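PDB 5BZA: beta-N-acetylhexosaminidase from Thermotoga neapolitana, which probably hydrolyses terminal non-reducing N-acetyl-D-hexosamine residues from N-acetyl-beta-D-hexosaminides, as a family 3 glycoside hydrolase. Local coordinates for residues 4-8 and 305-310; 9-14 and 29-35; 15-20 and 277-281; 21-25 and 51-55; 59-65 and 107-113. One frame throughout, in Å; residues are numbered along the deposited sequence.

Interaction 1. Residues 4-8 and 305-310; sequences DLGKL and SIKIVD
The carboxylate of Asp310 meets the ammonium of Lys7 on the side that its two oxygens share. NZ of Lys7 lies 2.6 Å from OD1 of Asp310, on the syn lone pair of that oxygen, and 3.2 Å from OD2 of Asp310. The carboxylate of Asp4 is more distant: its OD1 is 3.9 Å from NZ of Lys7, a long ion pair that completes a small network of one cation between two acids. The lysine probably offsets the mutual repulsion of the two carboxylates. Its CG sits beside the backbone N (chi1 -68°), and the chain then runs extended to NZ, crossing the Asp310 side chain at about a right angle. Arg57 adds a weak, long pairing with Asp310 OD1.

In the barrel domain of this family 3 hydrolase, the contact sets the 3-10 turn just ahead of strand 9-13 against helix 299-314, so the beginning of the domain is fastened to a helix far down the chain. Backbone bonds from Lys7 N to Asp4 O and from Leu8 N to Leu5 O hold the turn.

Beside the charged group the contact is apolar. Ile306 reaches in with its CG1 branch: CG1 lies 3.5 Å from CD1 of Leu8, and CD1 of Ile306 lies 3.8 Å from CB of Asp4. Val309 meets the turn with both methyls, CG2 at 3.4 Å from the carbonyl O of Lys7 and CG1 against the lysine CB. Leu5 and Leu8 also pack on helix 281-293, through Tyr285 and Leu288 among others.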
# COMPACT_ATOMS: atom_id res chain seq x y z
N ASP B 4 30.81 -16.56 9.00
CA ASP B 4 29.96 -15.39 9.20
C ASP B 4 30.40 -14.11 8.50
O ASP B 4 29.90 -13.03 8.84
CB ASP B 4 29.90 -15.05 10.70
CG ASP B 4 29.03 -15.99 11.49
OD1 ASP B 4 28.14 -16.63 10.88
OD2 ASP B 4 29.22 -16.08 12.73
N LEU B 5 31.19 -14.19 7.43
CA LEU B 5 31.67 -12.94 6.84
C LEU B 5 30.57 -12.24 6.06
O LEU B 5 30.68 -11.02 5.77
CB LEU B 5 32.87 -13.20 5.92
CG LEU B 5 34.07 -13.59 6.76
CD1 LEU B 5 35.27 -13.84 5.88
CD2 LEU B 5 34.32 -12.44 7.71
N GLY B 6 29.50 -13.00 5.80
CA GLY B 6 28.34 -12.50 5.11
C GLY B 6 27.66 -11.46 5.96
O GLY B 6 26.96 -10.59 5.46
N LYS B 7 27.89 -11.52 7.26
CA LYS B 7 27.32 -10.50 8.13
C LYS B 7 27.88 -9.11 7.82
O LYS B 7 27.27 -8.10 8.17
CB LYS B 7 27.53 -10.90 9.59
CG LYS B 7 26.66 -12.12 9.89
CD LYS B 7 26.62 -12.56 11.33
CE LYS B 7 25.71 -13.78 11.44
NZ LYS B 7 25.60 -14.33 12.81
N LEU B 8 28.99 -9.04 7.12
CA LEU B 8 29.54 -7.73 6.82
C LEU B 8 29.02 -7.20 5.49
O LEU B 8 29.57 -6.24 4.95
CB LEU B 8 31.08 -7.77 6.81
CG LEU B 8 31.78 -7.48 8.15
CD1 LEU B 8 31.31 -8.46 9.21
CD2 LEU B 8 33.32 -7.47 8.04
N SER B 305 32.67 -5.96 14.34
CA SER B 305 31.64 -5.77 13.34
C SER B 305 30.58 -6.88 13.38
O SER B 305 29.38 -6.60 13.47
CB SER B 305 32.30 -5.70 11.97
OG SER B 305 32.98 -4.46 11.82
N ILE B 306 31.02 -8.14 13.31
CA ILE B 306 30.12 -9.27 13.41
C ILE B 306 29.30 -9.21 14.69
O ILE B 306 28.09 -9.51 14.69
CB ILE B 306 30.89 -10.59 13.31
CG1 ILE B 306 31.36 -10.78 11.87
CG2 ILE B 306 30.01 -11.75 13.73
CD1 ILE B 306 32.11 -12.07 11.61
N LYS B 307 29.94 -8.81 15.79
CA LYS B 307 29.23 -8.69 17.07
C LYS B 307 28.09 -7.66 16.97
O LYS B 307 26.94 -7.92 17.40
CB LYS B 307 30.20 -8.28 18.18
CG LYS B 307 29.57 -8.17 19.57
CD LYS B 307 30.62 -8.10 20.66
CE LYS B 307 30.04 -7.50 21.95
NZ LYS B 307 28.58 -7.84 22.12
N ILE B 308 28.40 -6.51 16.36
CA ILE B 308 27.41 -5.46 16.19
C ILE B 308 26.22 -5.95 15.32
O ILE B 308 25.05 -5.80 15.71
CB ILE B 308 28.06 -4.21 15.57
CG1 ILE B 308 29.05 -3.59 16.56
CG2 ILE B 308 27.02 -3.17 15.23
CD1 ILE B 308 29.72 -2.35 16.04
N VAL B 309 26.52 -6.55 14.17
CA VAL B 309 25.46 -7.03 13.32
C VAL B 309 24.57 -8.04 14.05
O VAL B 309 23.34 -7.98 13.96
CB VAL B 309 25.99 -7.66 12.04
CG1 VAL B 309 24.86 -8.40 11.30
CG2 VAL B 309 26.60 -6.61 11.17
N ASP B 310 25.19 -8.95 14.80
CA ASP B 310 24.41 -9.94 15.55
C ASP B 310 23.52 -9.27 16.60
O ASP B 310 22.36 -9.64 16.78
CB ASP B 310 25.35 -10.97 16.17
CG ASP B 310 25.70 -12.08 15.20
OD1 ASP B 310 25.00 -12.20 14.17
OD2 ASP B 310 26.70 -12.79 15.43

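Interaction 2. Residues 9-14 and 29-35; sequences FFCGFD and PAGVLIY
Phe10 takes an intermediate chi1 of -146°, which swings its ring across to the neighbouring strand and lays it flat over Gly31. CA of Gly31 stands 3.5 Å from the centroid of the Phe10 ring and 5° off its normal, a CH-pi contact over the centre of the face. A side chain at Gly31 would run into CD2 of Phe10. If Phe10 were an alanine, the backbone of Gly31 would lose this cover, and a gap would probably open on that side of the sheet.

Phe13, with CG beside its backbone N (chi1 -67°), goes to the opposite face of the sheet from Phe10, where its CD1 is 3.9 Å from CG1 of Val32; Cys11 SG rests on Pro29 CB there too. The Tyr35 ring passes Gly12, its CE2 3.6 Å from the glycine CA, and again a CB on the glycine would collide.

Strands 9-13 and 31-34 are the parallel pair of a beta-alpha-beta unit, joined through helix 18-27. Cys11 carries two of the bonds, its N to Gly31 O and its O from Leu33 N, each 2.9 Å; Phe13 N reaches Leu33 O and Tyr35 N reaches Phe13 O. Regular amide bonding thus fixes the register, while the two glycines leave room for aromatic rings close against the backbone, Phe10 with its face over Gly31.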
# COMPACT_ATOMS: atom_id res chain seq x y z
N PHE B 9 27.94 -7.80 4.98
CA PHE B 9 27.40 -7.35 3.69
C PHE B 9 25.91 -7.09 3.71
O PHE B 9 25.15 -7.84 4.31
CB PHE B 9 27.72 -8.36 2.60
CG PHE B 9 29.18 -8.40 2.28
CD1 PHE B 9 29.76 -7.41 1.51
CD2 PHE B 9 29.99 -9.42 2.79
CE1 PHE B 9 31.10 -7.43 1.24
CE2 PHE B 9 31.34 -9.46 2.51
CZ PHE B 9 31.90 -8.47 1.74
N PHE B 10 25.54 -6.02 3.02
CA PHE B 10 24.18 -5.58 2.86
C PHE B 10 23.96 -5.51 1.36
O PHE B 10 24.60 -4.69 0.71
CB PHE B 10 23.94 -4.21 3.51
CG PHE B 10 22.55 -4.06 4.11
CD1 PHE B 10 21.41 -4.17 3.29
CD2 PHE B 10 22.39 -3.79 5.47
CE1 PHE B 10 20.12 -4.02 3.82
CE2 PHE B 10 21.08 -3.65 6.02
CZ PHE B 10 19.95 -3.77 5.18
N CYS B 11 23.07 -6.34 0.81
CA CYS B 11 22.93 -6.40 -0.68
C CYS B 11 21.59 -5.94 -1.24
O CYS B 11 20.54 -6.35 -0.76
CB CYS B 11 23.17 -7.82 -1.22
SG CYS B 11 24.74 -8.65 -0.75
N GLY B 12 21.66 -5.16 -2.30
CA GLY B 12 20.50 -4.70 -3.03
C GLY B 12 20.05 -5.75 -4.04
O GLY B 12 20.89 -6.45 -4.66
N PHE B 13 18.72 -5.91 -4.14
CA PHE B 13 18.09 -6.87 -5.04
C PHE B 13 17.11 -6.17 -5.93
O PHE B 13 16.11 -5.63 -5.46
CB PHE B 13 17.40 -7.96 -4.27
CG PHE B 13 18.34 -8.84 -3.53
CD1 PHE B 13 18.82 -8.48 -2.28
CD2 PHE B 13 18.71 -10.06 -4.06
CE1 PHE B 13 19.63 -9.31 -1.58
CE2 PHE B 13 19.53 -10.90 -3.35
CZ PHE B 13 19.98 -10.51 -2.12
N ASP B 14 17.42 -6.19 -7.22
CA ASP B 14 16.63 -5.55 -8.24
C ASP B 14 15.85 -6.64 -8.99
O ASP B 14 15.10 -6.37 -9.94
CB ASP B 14 17.57 -4.77 -9.17
CG ASP B 14 16.88 -3.67 -9.92
OD1 ASP B 14 16.08 -2.92 -9.29
OD2 ASP B 14 17.20 -3.51 -11.12
N PRO B 29 24.42 -13.11 3.33
CA PRO B 29 24.51 -11.70 3.70
C PRO B 29 23.53 -11.41 4.80
O PRO B 29 22.41 -11.95 4.74
CB PRO B 29 24.12 -10.95 2.43
CG PRO B 29 23.27 -11.96 1.66
CD PRO B 29 23.86 -13.29 1.98
N ALA B 30 23.89 -10.55 5.75
CA ALA B 30 23.01 -10.27 6.86
C ALA B 30 21.94 -9.26 6.46
O ALA B 30 20.86 -9.21 7.06
CB ALA B 30 23.81 -9.76 8.06
N GLY B 31 22.21 -8.49 5.40
CA GLY B 31 21.31 -7.41 5.02
C GLY B 31 20.76 -7.52 3.60
O GLY B 31 21.51 -7.86 2.66
N VAL B 32 19.46 -7.21 3.45
CA VAL B 32 18.76 -7.30 2.19
C VAL B 32 18.07 -5.96 1.97
O VAL B 32 17.27 -5.50 2.80
CB VAL B 32 17.68 -8.48 2.19
CG1 VAL B 32 16.72 -8.39 0.99
CG2 VAL B 32 18.36 -9.85 2.22
N LEU B 33 18.41 -5.32 0.87
CA LEU B 33 17.77 -4.08 0.44
C LEU B 33 16.98 -4.45 -0.79
O LEU B 33 17.55 -5.08 -1.73
CB LEU B 33 18.78 -2.98 0.11
CG LEU B 33 18.30 -1.76 -0.70
CD1 LEU B 33 17.15 -1.05 0.01
CD2 LEU B 33 19.47 -0.74 -0.95
N ILE B 34 15.69 -4.11 -0.78
CA ILE B 34 14.81 -4.53 -1.83
C ILE B 34 14.55 -3.32 -2.71
O ILE B 34 14.06 -2.28 -2.24
CB ILE B 34 13.48 -5.12 -1.28
CG1 ILE B 34 13.76 -6.24 -0.27
CG2 ILE B 34 12.59 -5.60 -2.43
CD1 ILE B 34 12.48 -6.83 0.31
N TYR B 35 14.91 -3.46 -3.98
CA TYR B 35 14.78 -2.37 -4.94
C TYR B 35 13.45 -2.43 -5.73
O TYR B 35 12.73 -3.42 -5.70
CB TYR B 35 15.99 -2.42 -5.86
CG TYR B 35 17.27 -1.78 -5.31
CD1 TYR B 35 17.24 -0.54 -4.69
CD2 TYR B 35 18.52 -2.41 -5.46
CE1 TYR B 35 18.42 0.05 -4.20
CE2 TYR B 35 19.71 -1.83 -4.97
CZ TYR B 35 19.65 -0.59 -4.35
OH TYR B 35 20.82 0.02 -3.86

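Interaction 3. Residues 15-20 and 277-281; sequences DFNEEA and NFRDL
In the salt bridge of Glu19 with Arg279, NE of the arginine donates to OE1 of the glutamate at 2.8 Å; the oxygen lies in the guanidinium plane, but the donor comes from above the carboxylate plane. CZ of Phe278 lies over the centre of the guanidinium face. A glutamine in place of Glu19 would remove the negative charge and would probably leave Arg279 less firmly fixed against the Phe278 ring. Water 1 takes a hydrogen bond from NH2 of Arg279 and gives one to OD2 of Asp15, while OD1 of Asp15 pairs with Arg376.

The ring of Phe278 has CB of Ala20 over one face, 3.9 Å from its CE2, Arg279 CG over the opposite face toward the rim, and Glu19 CG at its edge.

Two asparagine side chains bind backbone N-H groups: Asn17, the N-cap of helix 18-27, whose OD1 accepts from Ala20 N at 2.9 Å, and Asn277, whose OD1 accepts from Arg279 N in an Asx turn.

The contact joins the loop and first helical turn after strand 9-13 to the loop after strand 273-275, at the C-terminal ends of the first and last strands of a TIM-type barrel.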
# COMPACT_ATOMS: atom_id res chain seq x y z
N ASP B 15 16.07 -7.87 -8.54
CA ASP B 15 15.40 -9.03 -9.09
C ASP B 15 15.44 -10.14 -8.03
O ASP B 15 16.27 -10.09 -7.11
CB ASP B 15 16.04 -9.45 -10.43
CG ASP B 15 15.14 -10.42 -11.24
OD1 ASP B 15 14.00 -10.61 -10.81
OD2 ASP B 15 15.52 -10.91 -12.34
N PHE B 16 14.52 -11.10 -8.13
CA PHE B 16 14.53 -12.27 -7.25
C PHE B 16 14.39 -13.51 -8.12
O PHE B 16 13.49 -13.59 -8.95
CB PHE B 16 13.41 -12.20 -6.21
CG PHE B 16 13.30 -13.45 -5.38
CD1 PHE B 16 14.32 -13.83 -4.52
CD2 PHE B 16 12.18 -14.29 -5.51
CE1 PHE B 16 14.22 -15.00 -3.77
CE2 PHE B 16 12.07 -15.44 -4.77
CZ PHE B 16 13.08 -15.81 -3.89
N ASN B 17 15.32 -14.44 -8.00
CA ASN B 17 15.41 -15.51 -8.97
C ASN B 17 16.35 -16.55 -8.43
O ASN B 17 16.75 -16.48 -7.26
CB ASN B 17 15.87 -14.97 -10.34
CG ASN B 17 17.14 -14.11 -10.24
OD1 ASN B 17 18.07 -14.44 -9.49
ND2 ASN B 17 17.20 -13.05 -11.03
N GLU B 18 16.70 -17.56 -9.24
CA GLU B 18 17.47 -18.69 -8.68
C GLU B 18 18.88 -18.18 -8.38
O GLU B 18 19.46 -18.59 -7.38
CB GLU B 18 17.46 -19.90 -9.64
CG GLU B 18 17.86 -21.32 -9.08
CD GLU B 18 16.86 -21.91 -8.00
OE1 GLU B 18 15.99 -21.16 -7.49
OE2 GLU B 18 16.86 -23.15 -7.73
N GLU B 19 19.41 -17.25 -9.18
CA GLU B 19 20.74 -16.71 -8.86
C GLU B 19 20.71 -16.01 -7.48
O GLU B 19 21.58 -16.26 -6.63
CB GLU B 19 21.23 -15.72 -9.93
CG GLU B 19 22.65 -15.18 -9.68
CD GLU B 19 23.18 -14.26 -10.79
OE1 GLU B 19 22.36 -13.75 -11.60
OE2 GLU B 19 24.42 -14.02 -10.85
N ALA B 20 19.70 -15.17 -7.26
CA ALA B 20 19.52 -14.52 -5.97
C ALA B 20 19.47 -15.53 -4.81
O ALA B 20 20.20 -15.39 -3.84
CB ALA B 20 18.30 -13.64 -6.01
N ASN B 277 24.02 -4.26 -5.82
CA ASN B 277 23.80 -5.40 -6.70
C ASN B 277 24.29 -6.70 -6.06
O ASN B 277 25.49 -6.88 -5.88
CB ASN B 277 24.51 -5.20 -8.03
CG ASN B 277 24.10 -6.21 -9.07
OD1 ASN B 277 23.56 -7.30 -8.76
ND2 ASN B 277 24.37 -5.88 -10.34
N PHE B 278 23.36 -7.62 -5.77
CA PHE B 278 23.72 -8.87 -5.09
C PHE B 278 24.70 -9.68 -5.91
O PHE B 278 25.50 -10.44 -5.38
CB PHE B 278 22.46 -9.72 -4.80
CG PHE B 278 21.80 -10.27 -6.04
CD1 PHE B 278 20.88 -9.50 -6.76
CD2 PHE B 278 22.10 -11.57 -6.50
CE1 PHE B 278 20.25 -10.00 -7.92
CE2 PHE B 278 21.48 -12.08 -7.65
CZ PHE B 278 20.56 -11.29 -8.36
N ARG B 279 24.65 -9.49 -7.22
CA ARG B 279 25.57 -10.16 -8.10
C ARG B 279 27.03 -9.72 -7.83
O ARG B 279 27.94 -10.45 -8.17
CB ARG B 279 25.18 -9.96 -9.57
CG ARG B 279 23.80 -10.55 -9.93
CD ARG B 279 23.40 -10.26 -11.38
NE ARG B 279 22.19 -10.99 -11.78
CZ ARG B 279 20.98 -10.46 -11.92
NH1 ARG B 279 20.81 -9.13 -11.80
NH2 ARG B 279 19.94 -11.25 -12.25
N ASP B 280 27.25 -8.56 -7.22
CA ASP B 280 28.63 -8.17 -6.84
C ASP B 280 29.12 -8.84 -5.57
O ASP B 280 30.28 -8.66 -5.20
CB ASP B 280 28.75 -6.66 -6.63
CG ASP B 280 28.60 -5.92 -7.90
OD1 ASP B 280 29.09 -6.41 -8.94
OD2 ASP B 280 27.95 -4.86 -7.87
N LEU B 281 28.24 -9.56 -4.87
CA LEU B 281 28.65 -10.07 -3.56
C LEU B 281 29.89 -10.97 -3.61
O LEU B 281 30.79 -10.81 -2.80
CB LEU B 281 27.49 -10.79 -2.89
CG LEU B 281 27.80 -11.37 -1.50
CD1 LEU B 281 28.38 -10.30 -0.60
CD2 LEU B 281 26.53 -11.93 -0.88
O HOH W 1 17.99 -9.50 -13.03

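Interaction 4. Residues 21-25 and 51-55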
# COMPACT_ATOMS: atom_id res chain seq x y z
N ARG B 21 18.65 -16.57 -4.91
CA ARG B 21 18.63 -17.57 -3.85
C ARG B 21 20.00 -18.23 -3.67
O ARG B 21 20.42 -18.50 -2.54
CB ARG B 21 17.57 -18.65 -4.12
CG ARG B 21 16.17 -18.13 -4.34
CD ARG B 21 15.13 -19.23 -4.72
NE ARG B 21 14.20 -18.51 -5.58
CZ ARG B 21 14.10 -18.69 -6.88
NH1 ARG B 21 14.75 -19.67 -7.48
NH2 ARG B 21 13.27 -17.93 -7.58
N GLU B 22 20.68 -18.54 -4.79
CA GLU B 22 22.01 -19.14 -4.74
C GLU B 22 22.98 -18.25 -3.94
O GLU B 22 23.64 -18.74 -3.03
CB GLU B 22 22.61 -19.36 -6.16
CG GLU B 22 22.18 -20.66 -6.92
CD GLU B 22 22.69 -20.72 -8.39
OE1 GLU B 22 23.67 -19.99 -8.74
OE2 GLU B 22 22.12 -21.51 -9.20
N VAL B 23 23.06 -16.96 -4.29
CA VAL B 23 23.99 -16.04 -3.62
C VAL B 23 23.64 -15.93 -2.15
O VAL B 23 24.52 -16.05 -1.30
CB VAL B 23 24.00 -14.64 -4.23
CG1 VAL B 23 24.80 -13.67 -3.35
CG2 VAL B 23 24.54 -14.70 -5.62
N ILE B 24 22.35 -15.76 -1.86
CA ILE B 24 21.92 -15.60 -0.47
C ILE B 24 22.29 -16.83 0.33
O ILE B 24 22.81 -16.73 1.45
CB ILE B 24 20.41 -15.36 -0.37
CG1 ILE B 24 20.06 -13.96 -0.84
CG2 ILE B 24 19.94 -15.45 1.05
CD1 ILE B 24 18.55 -13.67 -0.86
N GLN B 25 22.07 -18.01 -0.26
CA GLN B 25 22.33 -19.26 0.46
C GLN B 25 23.81 -19.56 0.58
O GLN B 25 24.27 -20.13 1.57
CB GLN B 25 21.58 -20.43 -0.18
CG GLN B 25 20.11 -20.42 0.17
CD GLN B 25 19.31 -21.60 -0.39
OE1 GLN B 25 19.53 -22.05 -1.52
NE2 GLN B 25 18.39 -22.09 0.40
N PHE B 51 10.76 -16.55 0.79
CA PHE B 51 12.11 -17.07 0.79
C PHE B 51 12.93 -16.57 2.01
O PHE B 51 13.65 -17.37 2.66
CB PHE B 51 12.81 -16.71 -0.52
CG PHE B 51 14.23 -17.16 -0.58
CD1 PHE B 51 14.55 -18.46 -0.92
CD2 PHE B 51 15.26 -16.27 -0.25
CE1 PHE B 51 15.87 -18.87 -0.95
CE2 PHE B 51 16.59 -16.67 -0.28
CZ PHE B 51 16.90 -17.97 -0.63
N LEU B 52 12.85 -15.28 2.33
CA LEU B 52 13.68 -14.75 3.42
C LEU B 52 13.28 -15.35 4.75
O LEU B 52 14.15 -15.66 5.57
CB LEU B 52 13.60 -13.22 3.48
CG LEU B 52 14.22 -12.50 2.27
CD1 LEU B 52 13.92 -10.98 2.27
CD2 LEU B 52 15.70 -12.78 2.23
N SER B 53 11.97 -15.59 4.94
CA SER B 53 11.47 -16.16 6.22
C SER B 53 12.03 -17.56 6.53
O SER B 53 12.06 -18.00 7.69
CB SER B 53 9.95 -16.22 6.22
OG SER B 53 9.52 -17.38 5.51
N ARG B 54 12.41 -18.27 5.49
CA ARG B 54 12.91 -19.62 5.60
C ARG B 54 14.44 -19.76 5.61
O ARG B 54 15.00 -20.85 5.77
CB ARG B 54 12.32 -20.37 4.42
CG ARG B 54 10.83 -20.36 4.56
CD ARG B 54 10.18 -20.96 3.36
NE ARG B 54 8.86 -21.43 3.72
CZ ARG B 54 8.18 -22.32 3.01
NH1 ARG B 54 8.70 -22.79 1.87
NH2 ARG B 54 6.99 -22.72 3.46
N ASN B 55 15.14 -18.66 5.44
CA ASN B 55 16.54 -18.82 5.25
C ASN B 55 17.35 -18.08 6.26
O ASN B 55 18.42 -17.61 5.94
CB ASN B 55 16.91 -18.39 3.84
CG ASN B 55 16.56 -19.46 2.81
OD1 ASN B 55 17.39 -20.31 2.45
ND2 ASN B 55 15.31 -19.43 2.35
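Helices 18-27 and 42-54 run past each other in the same sense, with Arg21 opposite Phe51 (CA to CA 8.0 Å) and Gln25 opposite Asn55 (CA to CA 7.5 Å). They are neighbours in the outer helical layer of the TIM-type barrel, each following one of its successive strands.

Phe51 packs between them. Its CG is anti to the backbone N (chi1 177°), which sends the ring across to helix 18-27. The aliphatic stem of Arg21 lies over one face, CG 3.5 Å from CE1 of Phe51; the guanidinium beyond forms a salt bridge with Glu18 and a cation-pi contact with Phe16. CD1 of Ile24 touches CE2 of Phe51 at 3.6 Å, the two side chains lying alongside and pointing opposite ways, and CG of Gln25 comes at the ring edge. Over the other face, toward the rim, lies ND2 of Asn55.

Gln25 NE2 donates to OD1 of Asn55 at 2.9 Å, in the plane of the acceptor's carbonyl. The side chain of Arg54 serves a cadmium site with Glu327, apart from this contact. ND2 of Asn55 gives a 2.7 Å bond to O of Phe51, an oxygen that Arg54 N reaches from the opposite face of its plane.

Interaction 5. Residues 59-65 and 107-113; sequences IVSSDHE and GFNMVFA
Asn109 binds Val60 through both side chain and backbone. Its CG stands between the backbone N and the carbonyl carbon (chi1 45°), which turns OD1 back to accept from N of Val60 at 2.8 Å. N of Asn109 donates to O of Val60 at 2.9 Å, in the carbonyl plane, and N of Met110 adds a second donor to that oxygen at 3.0 Å, tilted from the plane. ND2 of Asn109 donates to Phe58 O.

Ser62 O receives N of Phe112 at 2.9 Å, almost straight in line with the carbonyl. OG of Ser62 accepts from His64 N, an ST turn, and is linked through water 2 to O of Met110, to which the water donates. That same Met110 O takes a weak bond from OG of Ser61, 3.3 Å away. The Ser61 hydroxyl lies over one face of the Phe112 ring, offset toward the rim, and OD1 of Asp63 meets the ring in plane at its edge, 3.3 Å from CD2 of Phe112.

CG1 of Val60 packs on CD1 of Phe108, and CG2 of Ile59 on the methyl of Met110.

Strands 59-62 and 110-111 are adjacent and parallel in the barrel sheet, and both segments run on past their C-terminal ends, where Glu65 forms salt bridges with Lys160 and Arg130, its side chain about 6 Å from a bound cadmium ion that His161 and Asp245 hold. Polar groups are met by a side-chain amide, a water and a weak hydroxyl bond, so the pairing probably depends on particular side chains as well as on strand bonding.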
# COMPACT_ATOMS: atom_id res chain seq x y z
N ILE B 59 18.45 -8.50 8.13
CA ILE B 59 18.01 -7.13 8.19
C ILE B 59 17.44 -6.80 6.81
O ILE B 59 18.15 -6.94 5.81
CB ILE B 59 19.18 -6.15 8.53
CG1 ILE B 59 19.87 -6.61 9.82
CG2 ILE B 59 18.65 -4.71 8.67
CD1 ILE B 59 21.17 -5.92 10.09
N VAL B 60 16.16 -6.38 6.77
CA VAL B 60 15.45 -6.16 5.51
C VAL B 60 15.07 -4.69 5.42
O VAL B 60 14.36 -4.18 6.30
CB VAL B 60 14.14 -7.03 5.37
CG1 VAL B 60 13.41 -6.74 4.03
CG2 VAL B 60 14.45 -8.51 5.52
N SER B 61 15.51 -4.02 4.35
CA SER B 61 15.40 -2.59 4.31
C SER B 61 14.86 -2.10 2.95
O SER B 61 14.89 -2.83 1.95
CB SER B 61 16.80 -1.97 4.58
OG SER B 61 16.67 -0.60 4.90
N SER B 62 14.41 -0.85 2.93
CA SER B 62 14.04 -0.17 1.69
C SER B 62 14.57 1.26 1.71
O SER B 62 14.97 1.77 2.78
CB SER B 62 12.53 -0.13 1.53
OG SER B 62 12.01 0.86 2.41
N ASP B 63 14.49 1.92 0.55
CA ASP B 63 14.80 3.34 0.45
C ASP B 63 13.55 4.20 0.50
O ASP B 63 13.50 5.28 -0.11
CB ASP B 63 15.55 3.68 -0.86
CG ASP B 63 16.97 3.19 -0.88
OD1 ASP B 63 17.58 3.12 0.19
OD2 ASP B 63 17.47 2.92 -1.99
N HIS B 64 12.53 3.74 1.20
CA HIS B 64 11.29 4.47 1.20
C HIS B 64 11.35 5.65 2.16
O HIS B 64 10.95 5.54 3.31
CB HIS B 64 10.08 3.56 1.52
CG HIS B 64 8.77 4.23 1.25
ND1 HIS B 64 8.12 4.13 0.04
CD2 HIS B 64 8.05 5.10 2.00
CE1 HIS B 64 7.03 4.87 0.08
NE2 HIS B 64 6.97 5.48 1.25
N GLU B 65 11.80 6.80 1.65
CA GLU B 65 12.01 7.98 2.47
C GLU B 65 10.75 8.75 2.71
O GLU B 65 10.63 9.50 3.71
CB GLU B 65 13.02 8.94 1.81
CG GLU B 65 14.44 8.40 1.72
CD GLU B 65 15.43 9.34 1.00
OE1 GLU B 65 15.09 10.47 0.60
OE2 GLU B 65 16.60 8.93 0.85
N GLY B 107 7.05 -6.98 6.63
CA GLY B 107 8.23 -7.78 6.84
C GLY B 107 9.54 -6.98 6.81
O GLY B 107 10.60 -7.56 7.01
N PHE B 108 9.51 -5.67 6.56
CA PHE B 108 10.75 -4.87 6.65
C PHE B 108 11.15 -4.70 8.14
O PHE B 108 10.32 -4.85 9.02
CB PHE B 108 10.57 -3.51 5.95
CG PHE B 108 10.47 -3.61 4.45
CD1 PHE B 108 11.62 -3.60 3.65
CD2 PHE B 108 9.22 -3.81 3.83
CE1 PHE B 108 11.53 -3.71 2.24
CE2 PHE B 108 9.09 -3.94 2.44
CZ PHE B 108 10.25 -3.89 1.64
N ASN B 109 12.44 -4.52 8.46
CA ASN B 109 12.77 -4.13 9.84
C ASN B 109 13.77 -2.97 9.93
O ASN B 109 14.11 -2.51 11.03
CB ASN B 109 13.28 -5.34 10.63
CG ASN B 109 14.28 -6.16 9.86
OD1 ASN B 109 15.22 -5.62 9.29
ND2 ASN B 109 14.08 -7.49 9.84
N MET B 110 14.15 -2.42 8.78
CA MET B 110 15.01 -1.24 8.74
C MET B 110 14.50 -0.38 7.61
O MET B 110 13.87 -0.87 6.69
CB MET B 110 16.49 -1.62 8.52
CG MET B 110 17.46 -0.41 8.50
SD MET B 110 19.21 -0.89 8.47
CE MET B 110 19.44 -1.36 10.19
N VAL B 111 14.73 0.92 7.71
CA VAL B 111 14.52 1.81 6.61
C VAL B 111 15.79 2.69 6.46
O VAL B 111 16.37 3.17 7.43
CB VAL B 111 13.26 2.66 6.81
CG1 VAL B 111 13.44 3.62 8.02
CG2 VAL B 111 12.88 3.39 5.52
N PHE B 112 16.19 2.91 5.21
CA PHE B 112 17.33 3.77 4.93
C PHE B 112 16.79 5.20 4.90
O PHE B 112 16.73 5.84 3.84
CB PHE B 112 18.02 3.37 3.63
CG PHE B 112 18.76 2.06 3.71
CD1 PHE B 112 19.13 1.54 4.93
CD2 PHE B 112 19.13 1.37 2.56
CE1 PHE B 112 19.86 0.34 5.02
CE2 PHE B 112 19.85 0.16 2.64
CZ PHE B 112 20.21 -0.36 3.89
N ALA B 113 16.40 5.67 6.09
CA ALA B 113 15.88 7.01 6.32
C ALA B 113 15.93 7.24 7.83
O ALA B 113 16.07 6.27 8.58
CB ALA B 113 14.48 7.13 5.81
O HOH W 2 11.78 -0.15 4.87

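In the fold
All five contacts belong to the N-terminal TIM-type barrel. Interactions 2 and 5 lie in its parallel sheet, centres 10 Å apart, in the order 9-13, 31-34, 59-62, 110-111; strands 31-34 and 59-62 link them through backbone bonds. Interactions 3 and 4 both use helix 18-27, with centres 11 Å apart, and pack on strand 9-13 through Phe13, which meets Phe278 and Ile24. Interaction 1 adjoins interaction 2 at Ala30. Along the chain, interactions 2, 4 and 5 come from local, successive barrel units, whereas interactions 1 and 3 bring residues 305-310 and 277-281 back to the start, so that the late part of the domain returns to its beginning, interaction 3 beside the first and last strands.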